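Local structure of phosphoribosylaminoimidazole-succinocarboxamide synthase (Thermotoga maritima, 1KUT) at the interface of chains A and B. The protein catalyses the ATP-dependent joining of L-aspartate to the carboxylate of 5-amino-1-(5-phospho-D-ribosyl)imidazole-4-carboxylate, giving SAICAR in de novo purine biosynthesis. Coordinates in Å, arbitrary orientation; residue numbers count along the deposited sequence, not the author numbering. Chains: chain A/B, Phosphoribosylaminoimidazole-succinocarboxamide synthase.

Contacts 1 and 2 are neighbouring patches of one two-fold symmetric interface, the centres of their C-alpha atoms about 10 Å apart. They share A:Tyr98, the last residue of helix 92-98: in contact 1 its ring meets chain B beside B:Ile115 and B:Pro123, and in contact 2 its hydroxyl reaches the backbone of B:Met124. Contact 1 works on the end of that helix; contact 2 uses A:Phe94 and A:Tyr98 of the same helix, with strand 109-115 of chain A and helix 127-132 of chain B. Each patch recurs with the chains exchanged, so both serve twice in the covalent dimer this enzyme forms.

Contact 1: the interface of chains A and B. Residues chain A 95-99; chain B 115, 120, 123.
Stretched out from CG to NE, B:Arg120 lies across the end of helix 92-98 of chain A. Its CG is anti to the carbonyl carbon (chi1 -54°), and chi4 of 78° then turns the guanidinium out of the line of the chain, so that one flat face settles over the backbone of A:Tyr98 and A:Gly99. The amide N of A:Gly99 stands 3.2 Å above the guanidinium plane, offset toward the rim, and CA of A:Gly99 lies 3.5 Å from B:Arg120 CZ. The carbonyl O of A:Arg96 sits at the guanidinium edge, in its plane, though no hydrogen bond is made across this patch. Carbonyls at a helix end are likely to favour the positive charge brought up to them. An alanine in place of B:Arg120 removes the methylenes beside the A:Arg96 and A:Arg97 carbonyls and the flat group over A:Gly99, and would probably leave this helix end less well covered and the patch weaker.

A:Tyr98 meets chain B with the CD1-CE1 side of its ring. B:Ile115 crosses obliquely, its terminal methyl CD1 3.5 Å from A:Tyr98 CD1, while B:Pro123 slides past in the opposite direction with CB 3.7 Å from A:Tyr98 CE1. CG of the same proline meets the carbonyl O of A:Arg97 at 3.4 Å. Within chain A, the A:Arg97 side chain backs the tyrosine: A:Arg97 CB lies over the middle of the A:Tyr98 ring, 3.6 Å above its plane, and the guanidinium takes A:Tyr98 CE2 over its own centre.

In the fold, the C-terminal turn of helix 92-98 and the glycine after it dock against the end of strand 109-115 and the loop that follows it in chain B.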
loop_
_atom_site.group_PDB
_atom_site.type_symbol
_atom_site.label_atom_id
_atom_site.label_comp_id
_atom_site.label_asym_id
_atom_site.label_seq_id
_atom_site.Cartn_x
_atom_site.Cartn_y
_atom_site.Cartn_z
ATOM N N VAL A 95 -11.461 -6.939 2.497
ATOM C CA VAL A 95 -12.813 -6.389 2.487
ATOM C C VAL A 95 -12.890 -5.277 3.506
ATOM O O VAL A 95 -13.564 -4.278 3.289
ATOM C CB VAL A 95 -13.894 -7.469 2.818
ATOM C CG1 VAL A 95 -13.815 -8.614 1.809
ATOM C CG2 VAL A 95 -13.711 -7.994 4.250
ATOM N N ARG A 96 -12.177 -5.437 4.612
ATOM C CA ARG A 96 -12.189 -4.415 5.648
ATOM C C ARG A 96 -11.638 -3.116 5.091
ATOM O O ARG A 96 -12.175 -2.040 5.352
ATOM C CB ARG A 96 -11.357 -4.855 6.853
ATOM C CG ARG A 96 -11.995 -6.001 7.640
ATOM C CD ARG A 96 -11.443 -6.105 9.061
ATOM N NE ARG A 96 -10.113 -6.701 9.102
ATOM C CZ ARG A 96 -9.862 -7.979 8.828
ATOM N NH1 ARG A 96 -10.860 -8.796 8.492
ATOM N NH2 ARG A 96 -8.617 -8.446 8.889
ATOM N N ARG A 97 -10.567 -3.229 4.310
ATOM C CA ARG A 97 -9.926 -2.066 3.718
ATOM C C ARG A 97 -10.645 -1.455 2.520
ATOM O O ARG A 97 -10.788 -0.238 2.441
ATOM C CB ARG A 97 -8.505 -2.429 3.287
ATOM C CG ARG A 97 -7.481 -2.451 4.398
ATOM C CD ARG A 97 -6.136 -2.896 3.838
ATOM N NE ARG A 97 -6.174 -4.294 3.390
ATOM C CZ ARG A 97 -5.272 -4.852 2.583
ATOM N NH1 ARG A 97 -4.253 -4.134 2.121
ATOM N NH2 ARG A 97 -5.388 -6.130 2.242
ATOM N N TYR A 98 -11.106 -2.298 1.599
ATOM C CA TYR A 98 -11.735 -1.818 0.370
ATOM C C TYR A 98 -13.159 -2.263 0.115
ATOM O O TYR A 98 -13.700 -2.017 -0.961
ATOM C CB TYR A 98 -10.880 -2.249 -0.817
ATOM C CG TYR A 98 -9.401 -2.120 -0.548
ATOM C CD1 TYR A 98 -8.815 -0.863 -0.379
ATOM C CD2 TYR A 98 -8.580 -3.255 -0.453
ATOM C CE1 TYR A 98 -7.454 -0.728 -0.128
ATOM C CE2 TYR A 98 -7.209 -3.129 -0.200
ATOM C CZ TYR A 98 -6.660 -1.853 -0.042
ATOM O OH TYR A 98 -5.321 -1.696 0.183
ATOM N N GLY A 99 -13.772 -2.932 1.082
ATOM C CA GLY A 99 -15.138 -3.375 0.876
ATOM C C GLY A 99 -15.220 -4.492 -0.139
ATOM O O GLY A 99 -14.241 -5.198 -0.381
ATOM N N ILE B 115 -6.637 5.277 -1.324
ATOM C CA ILE B 115 -8.013 5.348 -1.753
ATOM C C ILE B 115 -8.670 6.373 -0.854
ATOM O O ILE B 115 -8.672 6.221 0.374
ATOM C CB ILE B 115 -8.715 4.001 -1.575
ATOM C CG1 ILE B 115 -8.199 3.036 -2.645
ATOM C CG2 ILE B 115 -10.257 4.179 -1.651
ATOM C CD1 ILE B 115 -8.936 1.717 -2.671
ATOM N N ARG B 120 -13.474 3.913 5.871
ATOM C CA ARG B 120 -12.438 2.930 6.170
ATOM C C ARG B 120 -11.107 3.672 6.215
ATOM O O ARG B 120 -10.040 3.073 6.087
ATOM C CB ARG B 120 -12.378 1.867 5.074
ATOM C CG ARG B 120 -13.688 1.169 4.768
ATOM C CD ARG B 120 -13.437 0.031 3.811
ATOM N NE ARG B 120 -14.625 -0.768 3.552
ATOM C CZ ARG B 120 -15.616 -0.409 2.735
ATOM N NH1 ARG B 120 -15.571 0.748 2.082
ATOM N NH2 ARG B 120 -16.653 -1.220 2.564
ATOM N N PRO B 123 -7.015 3.989 3.006
ATOM C CA PRO B 123 -6.117 2.839 2.826
ATOM C C PRO B 123 -5.192 2.991 1.623
ATOM O O PRO B 123 -5.623 3.385 0.540
ATOM C CB PRO B 123 -7.079 1.653 2.644
ATOM C CG PRO B 123 -8.479 2.229 2.859
ATOM C CD PRO B 123 -8.345 3.665 2.473
#

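Contact 2: the interface of chains A and B. Residues chain A 94, 98, 106, 108, 110, 112, 124; chain B 124-125, 128-129, 132-133.
This patch lies at the dimer interface of a SAICAR synthetase (PurC) family enzyme, where helix 127-132 of chain B packs against strand 109-115 and helix 92-98 of chain A. A direct hydrogen bond comes from the phenol of A:Tyr98, which donates to the backbone carbonyl of B:Met124, OH to O 2.8 Å. The acceptor lies in the plane of the tyrosine ring, and the hydroxyl approaches almost along the C=O axis (168°). One water touches both A:Tyr98 OH and B:Met124 O, closing a small triangle.

The flat imidazole of B:His129 is held between two groups of chain A. A:Tyr98 OH stands over one face and A:Leu110 CD1 over the opposite one, each 4.0 Å from the plane and toward the rim. A:Glu112, extended beyond CG, brings its carboxylate to the ring edge at the CE1 corner, CD in plane and 3.5 Å from B:His129 CE1, rather than pointing at a ring nitrogen. A carboxylate so near might favour a positive charge on the imidazole, though the geometry does not make a salt bridge.

Apolar contacts follow. A:Leu110 has CG anti to the backbone N (chi1 169°) and meets B:Ile132 obliquely, CB to CD1 3.5 Å. Another branch of B:Ile132, CG2, reaches CD2 of A:Leu106, 3.7 Å away, the two side chains crossing at about a right angle. B:Leu133 also crosses A:Tyr98 nearly at a right angle, with CD1 near CG, and meets A:Phe94 tip to tip, CD2 to CZ 4.0 Å. B:Val125 slides past the tyrosine in the opposite direction, its CG1 3.5 Å from A:Tyr98 CE1.

The selenomethionines A:Met124 and B:Met124 face each other. Both have CG anti to the backbone N and a chain bent at chi3, which turns each terminal methyl toward the partner's backbone.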
loop_
_atom_site.group_PDB
_atom_site.type_symbol
_atom_site.label_atom_id
_atom_site.label_comp_id
_atom_site.label_asym_id
_atom_site.label_seq_id
_atom_site.Cartn_x
_atom_site.Cartn_y
_atom_site.Cartn_z
ATOM N N PHE A 94 -8.775 -7.557 3.253
ATOM C CA PHE A 94 -9.084 -6.973 1.954
ATOM C C PHE A 94 -10.457 -6.308 1.891
ATOM O O PHE A 94 -10.605 -5.250 1.282
ATOM C CB PHE A 94 -8.987 -8.031 0.855
ATOM C CG PHE A 94 -9.077 -7.463 -0.536
ATOM C CD1 PHE A 94 -7.931 -7.059 -1.213
ATOM C CD2 PHE A 94 -10.313 -7.284 -1.147
ATOM C CE1 PHE A 94 -8.021 -6.485 -2.476
ATOM C CE2 PHE A 94 -10.414 -6.708 -2.412
ATOM C CZ PHE A 94 -9.263 -6.308 -3.078
ATOM N N TYR A 98 -11.106 -2.298 1.599
ATOM C CA TYR A 98 -11.735 -1.818 0.370
ATOM C C TYR A 98 -13.159 -2.263 0.115
ATOM O O TYR A 98 -13.700 -2.017 -0.961
ATOM C CB TYR A 98 -10.880 -2.249 -0.817
ATOM C CG TYR A 98 -9.401 -2.120 -0.548
ATOM C CD1 TYR A 98 -8.815 -0.863 -0.379
ATOM C CD2 TYR A 98 -8.580 -3.255 -0.453
ATOM C CE1 TYR A 98 -7.454 -0.728 -0.128
ATOM C CE2 TYR A 98 -7.209 -3.129 -0.200
ATOM C CZ TYR A 98 -6.660 -1.853 -0.042
ATOM O OH TYR A 98 -5.321 -1.696 0.183
ATOM N N LEU A 106 -11.113 -12.986 -7.426
ATOM C CA LEU A 106 -10.402 -11.879 -8.043
ATOM C C LEU A 106 -10.135 -12.207 -9.509
ATOM O O LEU A 106 -9.904 -13.367 -9.868
ATOM C CB LEU A 106 -9.081 -11.618 -7.312
ATOM C CG LEU A 106 -9.213 -10.975 -5.931
ATOM C CD1 LEU A 106 -7.831 -10.619 -5.392
ATOM C CD2 LEU A 106 -10.070 -9.720 -6.028
ATOM N N VAL A 108 -7.609 -11.722 -11.298
ATOM C CA VAL A 108 -6.293 -12.325 -11.356
ATOM C C VAL A 108 -5.789 -12.265 -9.923
ATOM O O VAL A 108 -6.141 -11.344 -9.186
ATOM C CB VAL A 108 -5.359 -11.490 -12.268
ATOM C CG1 VAL A 108 -6.094 -11.116 -13.546
ATOM C CG2 VAL A 108 -4.885 -10.227 -11.540
ATOM N N LEU A 110 -4.076 -11.411 -6.531
ATOM C CA LEU A 110 -3.520 -10.141 -6.068
ATOM C C LEU A 110 -2.394 -10.407 -5.080
ATOM O O LEU A 110 -2.593 -11.124 -4.098
ATOM C CB LEU A 110 -4.604 -9.306 -5.373
ATOM C CG LEU A 110 -4.158 -8.064 -4.597
ATOM C CD1 LEU A 110 -3.441 -7.038 -5.498
ATOM C CD2 LEU A 110 -5.381 -7.450 -3.998
ATOM N N GLU A 112 0.299 -8.855 -2.376
ATOM C CA GLU A 112 0.493 -7.722 -1.494
ATOM C C GLU A 112 1.708 -8.043 -0.644
ATOM O O GLU A 112 1.875 -9.191 -0.223
ATOM C CB GLU A 112 -0.700 -7.550 -0.556
ATOM C CG GLU A 112 -2.013 -7.161 -1.198
ATOM C CD GLU A 112 -3.077 -6.826 -0.145
ATOM O OE1 GLU A 112 -3.358 -7.674 0.729
ATOM O OE2 GLU A 112 -3.631 -5.714 -0.192
HETATM N N MSE A 124 2.080 -2.289 4.854
HETATM C CA MSE A 124 2.152 -2.768 3.486
HETATM C C MSE A 124 3.148 -1.894 2.721
HETATM O O MSE A 124 3.380 -0.729 3.072
HETATM C CB MSE A 124 0.767 -2.699 2.827
HETATM C CG MSE A 124 0.774 -3.073 1.365
HETATM SE SE MSE A 124 -1.010 -3.260 0.675
HETATM C CE MSE A 124 -1.401 -1.386 0.405
HETATM N N MSE B 124 -3.924 2.667 1.822
HETATM C CA MSE B 124 -2.944 2.760 0.764
HETATM C C MSE B 124 -3.219 1.669 -0.255
HETATM O O MSE B 124 -3.842 0.667 0.058
HETATM C CB MSE B 124 -1.534 2.593 1.340
HETATM C CG MSE B 124 -0.415 2.773 0.305
HETATM SE SE MSE B 124 1.353 2.892 1.096
HETATM C CE MSE B 124 1.563 1.061 1.618
ATOM N N VAL B 125 -2.758 1.867 -1.480
ATOM C CA VAL B 125 -2.946 0.874 -2.533
ATOM C C VAL B 125 -1.745 0.925 -3.454
ATOM O O VAL B 125 -1.018 1.914 -3.478
ATOM C CB VAL B 125 -4.218 1.153 -3.396
ATOM C CG1 VAL B 125 -5.470 0.672 -2.684
ATOM C CG2 VAL B 125 -4.340 2.637 -3.689
ATOM N N ASP B 128 -1.597 -2.515 -8.722
ATOM C CA ASP B 128 -2.361 -3.747 -8.852
ATOM C C ASP B 128 -3.736 -3.629 -8.218
ATOM O O ASP B 128 -4.711 -4.168 -8.731
ATOM C CB ASP B 128 -1.601 -4.908 -8.224
ATOM C CG ASP B 128 -0.362 -5.282 -9.014
ATOM O OD1 ASP B 128 -0.308 -4.960 -10.226
ATOM O OD2 ASP B 128 0.549 -5.913 -8.427
ATOM N N HIS B 129 -3.806 -2.911 -7.103
ATOM C CA HIS B 129 -5.062 -2.696 -6.394
ATOM C C HIS B 129 -6.019 -1.883 -7.253
ATOM O O HIS B 129 -7.183 -2.259 -7.416
ATOM C CB HIS B 129 -4.805 -1.943 -5.086
ATOM C CG HIS B 129 -4.080 -2.749 -4.058
ATOM N ND1 HIS B 129 -4.678 -3.781 -3.366
ATOM C CD2 HIS B 129 -2.814 -2.662 -3.584
ATOM C CE1 HIS B 129 -3.814 -4.290 -2.506
ATOM N NE2 HIS B 129 -2.676 -3.629 -2.615
ATOM N N ILE B 132 -7.514 -4.001 -10.036
ATOM C CA ILE B 132 -8.518 -4.941 -9.536
ATOM C C ILE B 132 -9.795 -4.268 -9.054
ATOM O O ILE B 132 -10.895 -4.770 -9.289
ATOM C CB ILE B 132 -7.935 -5.823 -8.405
ATOM C CG1 ILE B 132 -6.987 -6.850 -9.017
ATOM C CG2 ILE B 132 -9.053 -6.526 -7.636
ATOM C CD1 ILE B 132 -6.383 -7.801 -8.028
ATOM N N LEU B 133 -9.658 -3.130 -8.382
ATOM C CA LEU B 133 -10.821 -2.405 -7.878
ATOM C C LEU B 133 -11.426 -1.573 -8.992
ATOM O O LEU B 133 -12.405 -0.853 -8.784
ATOM C CB LEU B 133 -10.423 -1.494 -6.720
ATOM C CG LEU B 133 -9.880 -2.237 -5.496
ATOM C CD1 LEU B 133 -9.413 -1.221 -4.455
ATOM C CD2 LEU B 133 -10.953 -3.152 -4.919
HETATM O O HOH W 1 -3.823 -0.850 2.530
#